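Local coordinates for response regulator receiver modulated diguanylate cyclase with PAS/PAC sensor (Desulfovibrio desulfuricans subsp. desulfuricans, PDB 3CG0), which probably receives a phosphorylation signal through this CheY-like receiver domain and passes it to the diguanylate cyclase part of a longer protein, at residues L9-A22 against L29-G43. Sequence-based numbering, arbitrary orientation.
Sequences LPGVLIVEDGRLAA and LESLGYDVLGVFDNG
The carbonyl oxygen of F40 accepts the amide of E16, with N to O at 2.8 Å and an N-H...O angle of 172°, and takes a CA-H...O contact from V15 as well. F40 also donates its own N to I14 O, at 2.8 Å. The parallel ladder continues back to D35 N on P10 O. L37 interrupts the alternation: V12 pairs with V36 but I14 with V39, a bulge that packs L37 CD2 against the CA of G11 at 3.7 Å.

On the face carrying V12 and I14, CD1 of L29 in helix 19-32 meets V12 CG1 and, tip to tip, I14 CD1, each at 3.7 Å. With CG1 anti to the carbonyl carbon (chi1 -58°) and the chain extended beyond it, I14 carries CD1 out to L29, alongside V39. Beyond V12, P10 comes to the edge of the Y34 ring. On the other face, F40 CE2 touches L13 CD1 crosswise, and F40 also touches A46 and C49 of helix 43-53.

Backbone bonds and apolar packing thus close the first right-handed beta-alpha-beta crossover of the receiver fold. Just beyond strand 11-15, F40 O fixes the backbone of E16, whose carboxylate nears D61, the predicted phosphorylation site, consistent with a receiver's acidic pocket.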
ATOM      1  N   LEU C   9     -22.540  -6.329   7.954  1.00 81.83           N
ATOM      2  CA  LEU C   9     -21.756  -6.045   9.154  1.00 78.62           C
ATOM      3  C   LEU C   9     -21.287  -7.384   9.756  1.00 73.22           C
ATOM      4  O   LEU C   9     -21.952  -8.405   9.544  1.00 75.29           O
ATOM      5  CB  LEU C   9     -22.590  -5.211  10.140  1.00 81.11           C
ATOM      6  CG  LEU C   9     -22.488  -3.671  10.159  1.00 87.45           C
ATOM      7  CD1 LEU C   9     -21.538  -3.172  11.256  1.00 89.85           C
ATOM      8  CD2 LEU C   9     -22.136  -3.041   8.793  1.00 89.31           C
ATOM      9  N   PRO C  10     -20.131  -7.392  10.470  1.00 66.43           N
ATOM     10  CA  PRO C  10     -19.448  -8.619  10.933  1.00 57.93           C
ATOM     11  C   PRO C  10     -20.275  -9.598  11.764  1.00 52.64           C
ATOM     12  O   PRO C  10     -21.154  -9.185  12.519  1.00 46.63           O
ATOM     13  CB  PRO C  10     -18.303  -8.071  11.786  1.00 59.94           C
ATOM     14  CG  PRO C  10     -18.010  -6.758  11.191  1.00 57.72           C
ATOM     15  CD  PRO C  10     -19.358  -6.196  10.859  1.00 65.42           C
ATOM     16  N   GLY C  11     -19.966 -10.887  11.615  1.00 46.16           N
ATOM     17  CA  GLY C  11     -20.667 -11.958  12.313  1.00 46.34           C
ATOM     18  C   GLY C  11     -19.950 -12.427  13.565  1.00 43.54           C
ATOM     19  O   GLY C  11     -18.866 -12.999  13.493  1.00 42.63           O
ATOM     20  N   VAL C  12     -20.577 -12.196  14.711  1.00 39.58           N
ATOM     21  CA  VAL C  12     -19.958 -12.439  16.006  1.00 39.39           C
ATOM     22  C   VAL C  12     -20.513 -13.723  16.652  1.00 39.30           C
ATOM     23  O   VAL C  12     -21.716 -13.945  16.674  1.00 40.88           O
ATOM     24  CB  VAL C  12     -20.126 -11.199  16.932  1.00 35.53           C
ATOM     25  CG1 VAL C  12     -19.401 -11.383  18.249  1.00 30.17           C
ATOM     26  CG2 VAL C  12     -19.610  -9.912  16.227  1.00 31.46           C
ATOM     27  N   LEU C  13     -19.622 -14.568  17.156  1.00 40.05           N
ATOM     28  CA  LEU C  13     -20.008 -15.784  17.866  1.00 40.24           C
ATOM     29  C   LEU C  13     -19.593 -15.624  19.332  1.00 38.92           C
ATOM     30  O   LEU C  13     -18.460 -15.239  19.602  1.00 36.92           O
ATOM     31  CB  LEU C  13     -19.335 -16.983  17.192  1.00 43.01           C
ATOM     32  CG  LEU C  13     -19.356 -18.416  17.731  1.00 53.55           C
ATOM     33  CD1 LEU C  13     -19.400 -19.390  16.571  1.00 52.50           C
ATOM     34  CD2 LEU C  13     -18.149 -18.709  18.585  1.00 58.83           C
ATOM     35  N   ILE C  14     -20.512 -15.879  20.268  1.00 35.40           N
ATOM     36  CA  ILE C  14     -20.250 -15.671  21.698  1.00 38.78           C
ATOM     37  C   ILE C  14     -20.187 -17.019  22.422  1.00 40.18           C
ATOM     38  O   ILE C  14     -21.045 -17.875  22.231  1.00 43.89           O
ATOM     39  CB  ILE C  14     -21.329 -14.798  22.369  1.00 40.39           C
ATOM     40  CG1 ILE C  14     -21.435 -13.425  21.697  1.00 45.30           C
ATOM     41  CG2 ILE C  14     -21.046 -14.614  23.859  1.00 44.24           C
ATOM     42  CD1 ILE C  14     -22.559 -12.563  22.271  1.00 43.85           C
ATOM     43  N   VAL C  15     -19.143 -17.211  23.218  1.00 35.00           N
ATOM     44  CA  VAL C  15     -18.998 -18.391  24.053  1.00 38.46           C
ATOM     45  C   VAL C  15     -18.912 -17.895  25.491  1.00 45.16           C
ATOM     46  O   VAL C  15     -17.907 -17.309  25.889  1.00 48.19           O
ATOM     47  CB  VAL C  15     -17.735 -19.195  23.707  1.00 40.69           C
ATOM     48  CG1 VAL C  15     -17.812 -20.590  24.316  1.00 31.59           C
ATOM     49  CG2 VAL C  15     -17.557 -19.306  22.223  1.00 33.19           C
ATOM     50  N   GLU C  16     -19.973 -18.124  26.263  1.00 41.68           N
ATOM     51  CA  GLU C  16     -20.129 -17.486  27.560  1.00 46.43           C
ATOM     52  C   GLU C  16     -21.048 -18.322  28.435  1.00 50.64           C
ATOM     53  O   GLU C  16     -22.160 -18.660  28.015  1.00 57.23           O
ATOM     54  CB  GLU C  16     -20.721 -16.090  27.358  1.00 49.04           C
ATOM     55  CG  GLU C  16     -21.171 -15.387  28.620  1.00 58.43           C
ATOM     56  CD  GLU C  16     -20.012 -14.871  29.439  1.00 69.21           C
ATOM     57  OE1 GLU C  16     -19.181 -14.113  28.885  1.00 69.97           O
ATOM     58  OE2 GLU C  16     -19.940 -15.217  30.637  1.00 69.99           O
ATOM     59  N   ASP C  17     -20.585 -18.646  29.646  1.00 55.47           N
ATOM     60  CA  ASP C  17     -21.345 -19.495  30.579  0.50 53.72           C
ATOM     61  C   ASP C  17     -22.454 -18.715  31.303  1.00 55.34           C
ATOM     62  O   ASP C  17     -23.577 -19.199  31.415  1.00 58.29           O
ATOM     63  CB  ASP C  17     -20.406 -20.165  31.597  0.50 51.82           C
ATOM     64  CG  ASP C  17     -20.651 -21.672  31.736  0.50 48.98           C
ATOM     65  OD1 ASP C  17     -21.814 -22.129  31.627  0.50 30.42           O
ATOM     66  OD2 ASP C  17     -19.664 -22.403  31.964  0.50 48.60           O
ATOM     67  N   GLY C  18     -22.132 -17.516  31.789  1.00 54.94           N
ATOM     68  CA  GLY C  18     -23.109 -16.649  32.468  1.00 59.50           C
ATOM     69  C   GLY C  18     -24.168 -16.086  31.532  1.00 58.34           C
ATOM     70  O   GLY C  18     -23.876 -15.214  30.713  1.00 57.42           O
ATOM     71  N   ARG C  19     -25.400 -16.586  31.669  1.00 61.07           N
ATOM     72  CA  ARG C  19     -26.517 -16.266  30.755  1.00 57.09           C
ATOM     73  C   ARG C  19     -26.925 -14.793  30.697  1.00 51.23           C
ATOM     74  O   ARG C  19     -27.388 -14.318  29.664  1.00 52.60           O
ATOM     75  CB  ARG C  19     -27.746 -17.126  31.065  1.00 58.28           C
ATOM     76  CG  ARG C  19     -27.765 -18.442  30.336  1.00 62.28           C
ATOM     77  CD  ARG C  19     -29.188 -18.861  30.033  1.00 74.98           C
ATOM     78  NE  ARG C  19     -29.258 -20.170  29.384  1.00 84.16           N
ATOM     79  CZ  ARG C  19     -29.368 -21.327  30.033  1.00 87.65           C
ATOM     80  NH1 ARG C  19     -29.423 -21.357  31.362  1.00 84.68           N
ATOM     81  NH2 ARG C  19     -29.425 -22.460  29.344  1.00 87.76           N
ATOM     82  N   LEU C  20     -26.749 -14.086  31.804  1.00 50.86           N
ATOM     83  CA  LEU C  20     -27.026 -12.660  31.858  1.00 53.06           C
ATOM     84  C   LEU C  20     -25.927 -11.844  31.180  1.00 52.62           C
ATOM     85  O   LEU C  20     -26.208 -10.831  30.543  1.00 56.29           O
ATOM     86  CB  LEU C  20     -27.216 -12.204  33.309  1.00 50.56           C
ATOM     87  CG  LEU C  20     -27.642 -10.755  33.547  1.00 54.54           C
ATOM     88  CD1 LEU C  20     -28.999 -10.487  32.923  1.00 39.05           C
ATOM     89  CD2 LEU C  20     -27.658 -10.451  35.036  1.00 56.82           C
ATOM     90  N   ALA C  21     -24.680 -12.289  31.333  1.00 55.83           N
ATOM     91  CA  ALA C  21     -23.526 -11.651  30.697  1.00 45.54           C
ATOM     92  C   ALA C  21     -23.590 -11.812  29.186  1.00 41.82           C
ATOM     93  O   ALA C  21     -23.329 -10.858  28.454  1.00 41.81           O
ATOM     94  CB  ALA C  21     -22.234 -12.234  31.242  1.00 56.32           C
ATOM     95  N   ALA C  22     -23.961 -13.012  28.731  1.00 38.03           N
ATOM     96  CA  ALA C  22     -24.206 -13.294  27.319  1.00 40.33           C
ATOM     97  C   ALA C  22     -25.251 -12.376  26.717  1.00 44.65           C
ATOM     98  O   ALA C  22     -25.064 -11.838  25.627  1.00 47.67           O
ATOM     99  CB  ALA C  22     -24.636 -14.743  27.135  1.00 43.48           C
ATOM    100  N   LEU C  29     -23.724  -5.720  21.378  1.00 36.24           N
ATOM    101  CA  LEU C  29     -23.306  -6.009  20.011  1.00 40.26           C
ATOM    102  C   LEU C  29     -24.361  -5.641  18.992  1.00 44.31           C
ATOM    103  O   LEU C  29     -24.039  -5.116  17.930  1.00 43.48           O
ATOM    104  CB  LEU C  29     -22.926  -7.477  19.837  1.00 43.30           C
ATOM    105  CG  LEU C  29     -21.630  -7.932  20.509  1.00 40.26           C
ATOM    106  CD1 LEU C  29     -21.597  -9.429  20.520  1.00 38.41           C
ATOM    107  CD2 LEU C  29     -20.453  -7.392  19.775  1.00 31.99           C
ATOM    108  N   GLU C  30     -25.617  -5.921  19.324  1.00 48.42           N
ATOM    109  CA  GLU C  30     -26.744  -5.583  18.461  1.00 49.82           C
ATOM    110  C   GLU C  30     -26.910  -4.064  18.313  1.00 45.22           C
ATOM    111  O   GLU C  30     -27.247  -3.587  17.232  1.00 52.20           O
ATOM    112  CB  GLU C  30     -28.024  -6.196  19.012  1.00 52.47           C
ATOM    113  CG  GLU C  30     -28.977  -6.697  17.956  1.00 71.26           C
ATOM    114  CD  GLU C  30     -28.812  -8.178  17.693  1.00 82.26           C
ATOM    115  OE1 GLU C  30     -27.771  -8.581  17.124  1.00 83.92           O
ATOM    116  OE2 GLU C  30     -29.734  -8.938  18.053  1.00 87.50           O
ATOM    117  N   SER C  31     -26.647  -3.323  19.394  1.00 45.31           N
ATOM    118  CA  SER C  31     -26.705  -1.857  19.404  0.50 50.88           C
ATOM    119  C   SER C  31     -25.601  -1.213  18.562  1.00 53.35           C
ATOM    120  O   SER C  31     -25.730  -0.072  18.105  1.00 54.21           O
ATOM    121  CB  SER C  31     -26.613  -1.339  20.844  0.50 51.76           C
ATOM    122  OG  SER C  31     -27.524  -2.020  21.690  0.50 55.24           O
ATOM    123  N   LEU C  32     -24.502  -1.943  18.383  1.00 55.77           N
ATOM    124  CA  LEU C  32     -23.381  -1.466  17.586  1.00 53.74           C
ATOM    125  C   LEU C  32     -23.617  -1.742  16.100  1.00 59.29           C
ATOM    126  O   LEU C  32     -23.051  -1.066  15.235  1.00 61.17           O
ATOM    127  CB  LEU C  32     -22.061  -2.084  18.073  1.00 51.09           C
ATOM    128  CG  LEU C  32     -21.522  -1.549  19.414  1.00 50.52           C
ATOM    129  CD1 LEU C  32     -20.452  -2.458  19.996  1.00 51.57           C
ATOM    130  CD2 LEU C  32     -20.986  -0.116  19.289  1.00 52.60           C
ATOM    131  N   GLY C  33     -24.462  -2.729  15.814  1.00 56.61           N
ATOM    132  CA  GLY C  33     -24.826  -3.062  14.442  1.00 60.13           C
ATOM    133  C   GLY C  33     -24.460  -4.479  14.027  1.00 62.12           C
ATOM    134  O   GLY C  33     -24.988  -4.989  13.031  1.00 62.62           O
ATOM    135  N   TYR C  34     -23.569  -5.109  14.796  1.00 56.87           N
ATOM    136  CA  TYR C  34     -23.063  -6.448  14.497  1.00 53.80           C
ATOM    137  C   TYR C  34     -24.159  -7.499  14.491  1.00 50.12           C
ATOM    138  O   TYR C  34     -25.111  -7.426  15.257  1.00 53.25           O
ATOM    139  CB  TYR C  34     -21.989  -6.868  15.511  1.00 52.47           C
ATOM    140  CG  TYR C  34     -20.776  -5.972  15.556  1.00 53.27           C
ATOM    141  CD1 TYR C  34     -19.842  -5.974  14.520  1.00 54.22           C
ATOM    142  CD2 TYR C  34     -20.548  -5.138  16.649  1.00 49.54           C
ATOM    143  CE1 TYR C  34     -18.725  -5.144  14.559  1.00 47.24           C
ATOM    144  CE2 TYR C  34     -19.435  -4.317  16.703  1.00 50.67           C
ATOM    145  CZ  TYR C  34     -18.527  -4.327  15.657  1.00 47.79           C
ATOM    146  OH  TYR C  34     -17.430  -3.510  15.714  1.00 51.24           O
ATOM    147  N   ASP C  35     -24.016  -8.480  13.615  1.00 50.48           N
ATOM    148  CA  ASP C  35     -24.906  -9.625  13.615  1.00 52.25           C
ATOM    149  C   ASP C  35     -24.325 -10.664  14.573  1.00 49.22           C
ATOM    150  O   ASP C  35     -23.193 -11.104  14.391  1.00 47.40           O
ATOM    151  CB  ASP C  35     -25.010 -10.188  12.192  1.00 57.69           C
ATOM    152  CG  ASP C  35     -26.118 -11.227  12.034  1.00 67.60           C
ATOM    153  OD1 ASP C  35     -26.918 -11.451  12.972  1.00 80.59           O
ATOM    154  OD2 ASP C  35     -26.186 -11.830  10.944  1.00 77.68           O
ATOM    155  N   VAL C  36     -25.072 -11.037  15.611  1.00 48.58           N
ATOM    156  CA  VAL C  36     -24.640 -12.171  16.442  1.00 42.81           C
ATOM    157  C   VAL C  36     -25.256 -13.486  15.981  1.00 42.55           C
ATOM    158  O   VAL C  36     -26.477 -13.674  15.949  1.00 39.28           O
ATOM    159  CB  VAL C  36     -24.614 -11.896  18.002  1.00 42.65           C
ATOM    160  CG1 VAL C  36     -25.264 -10.575  18.365  1.00 43.93           C
ATOM    161  CG2 VAL C  36     -25.117 -13.094  18.841  1.00 39.07           C
ATOM    162  N   LEU C  37     -24.361 -14.374  15.580  1.00 43.28           N
ATOM    163  CA  LEU C  37     -24.696 -15.582  14.852  1.00 40.56           C
ATOM    164  C   LEU C  37     -25.050 -16.739  15.780  1.00 46.52           C
ATOM    165  O   LEU C  37     -25.865 -17.599  15.432  1.00 52.61           O
ATOM    166  CB  LEU C  37     -23.510 -15.965  13.961  1.00 43.71           C
ATOM    167  CG  LEU C  37     -23.369 -15.448  12.517  1.00 49.19           C
ATOM    168  CD1 LEU C  37     -23.965 -14.072  12.259  1.00 46.43           C
ATOM    169  CD2 LEU C  37     -21.914 -15.411  12.165  1.00 37.64           C
ATOM    170  N   GLY C  38     -24.420 -16.776  16.947  1.00 44.39           N
ATOM    171  CA  GLY C  38     -24.693 -17.824  17.918  1.00 39.22           C
ATOM    172  C   GLY C  38     -24.192 -17.471  19.290  1.00 42.99           C
ATOM    173  O   GLY C  38     -23.246 -16.695  19.434  1.00 47.30           O
ATOM    174  N   VAL C  39     -24.854 -18.024  20.306  1.00 39.09           N
ATOM    175  CA  VAL C  39     -24.424 -17.878  21.694  1.00 34.09           C
ATOM    176  C   VAL C  39     -24.367 -19.278  22.318  1.00 45.56           C
ATOM    177  O   VAL C  39     -25.354 -20.028  22.283  1.00 36.88           O
ATOM    178  CB  VAL C  39     -25.322 -16.929  22.511  1.00 37.95           C
ATOM    179  CG1 VAL C  39     -24.861 -16.871  23.966  1.00 39.99           C
ATOM    180  CG2 VAL C  39     -25.284 -15.517  21.933  1.00 36.72           C
ATOM    181  N   PHE C  40     -23.198 -19.627  22.862  1.00 40.58           N
ATOM    182  CA  PHE C  40     -22.955 -20.970  23.370  1.00 43.88           C
ATOM    183  C   PHE C  40     -22.467 -20.903  24.805  1.00 47.75           C
ATOM    184  O   PHE C  40     -21.789 -19.949  25.184  1.00 49.81           O
ATOM    185  CB  PHE C  40     -21.930 -21.678  22.482  1.00 44.23           C
ATOM    186  CG  PHE C  40     -22.336 -21.760  21.038  1.00 39.91           C
ATOM    187  CD1 PHE C  40     -23.195 -22.759  20.606  1.00 39.80           C
ATOM    188  CD2 PHE C  40     -21.872 -20.836  20.113  1.00 35.69           C
ATOM    189  CE1 PHE C  40     -23.590 -22.847  19.280  1.00 43.64           C
ATOM    190  CE2 PHE C  40     -22.262 -20.920  18.774  1.00 25.84           C
ATOM    191  CZ  PHE C  40     -23.123 -21.923  18.362  1.00 40.84           C
ATOM    192  N   ASP C  41     -22.823 -21.905  25.606  1.00 52.56           N
ATOM    193  CA  ASP C  41     -22.425 -21.935  27.018  1.00 55.75           C
ATOM    194  C   ASP C  41     -21.390 -23.014  27.317  1.00 52.23           C
ATOM    195  O   ASP C  41     -20.671 -22.937  28.307  1.00 60.25           O
ATOM    196  CB  ASP C  41     -23.642 -22.037  27.956  1.00 60.30           C
ATOM    197  CG  ASP C  41     -24.423 -23.350  27.803  1.00 67.94           C
ATOM    198  OD1 ASP C  41     -25.251 -23.629  28.693  1.00 74.33           O
ATOM    199  OD2 ASP C  41     -24.236 -24.093  26.812  1.00 73.38           O
ATOM    200  N   ASN C  42     -21.346 -24.028  26.466  1.00 57.75           N
ATOM    201  CA  ASN C  42     -20.270 -25.002  26.490  1.00 60.79           C
ATOM    202  C   ASN C  42     -19.471 -24.905  25.193  1.00 59.59           C
ATOM    203  O   ASN C  42     -20.036 -24.689  24.114  1.00 56.84           O
ATOM    204  CB  ASN C  42     -20.799 -26.427  26.750  1.00 64.50           C
ATOM    205  CG  ASN C  42     -21.165 -27.171  25.483  1.00 66.11           C
ATOM    206  OD1 ASN C  42     -20.564 -28.194  25.161  1.00 65.87           O
ATOM    207  ND2 ASN C  42     -22.144 -26.651  24.750  1.00 72.12           N
ATOM    208  N   GLY C  43     -18.156 -25.053  25.312  1.00 58.94           N
ATOM    209  CA  GLY C  43     -17.253 -24.859  24.187  1.00 59.68           C
ATOM    210  C   GLY C  43     -17.300 -25.865  23.051  1.00 62.59           C
ATOM    211  O   GLY C  43     -17.085 -25.493  21.892  1.00 62.09           O
TER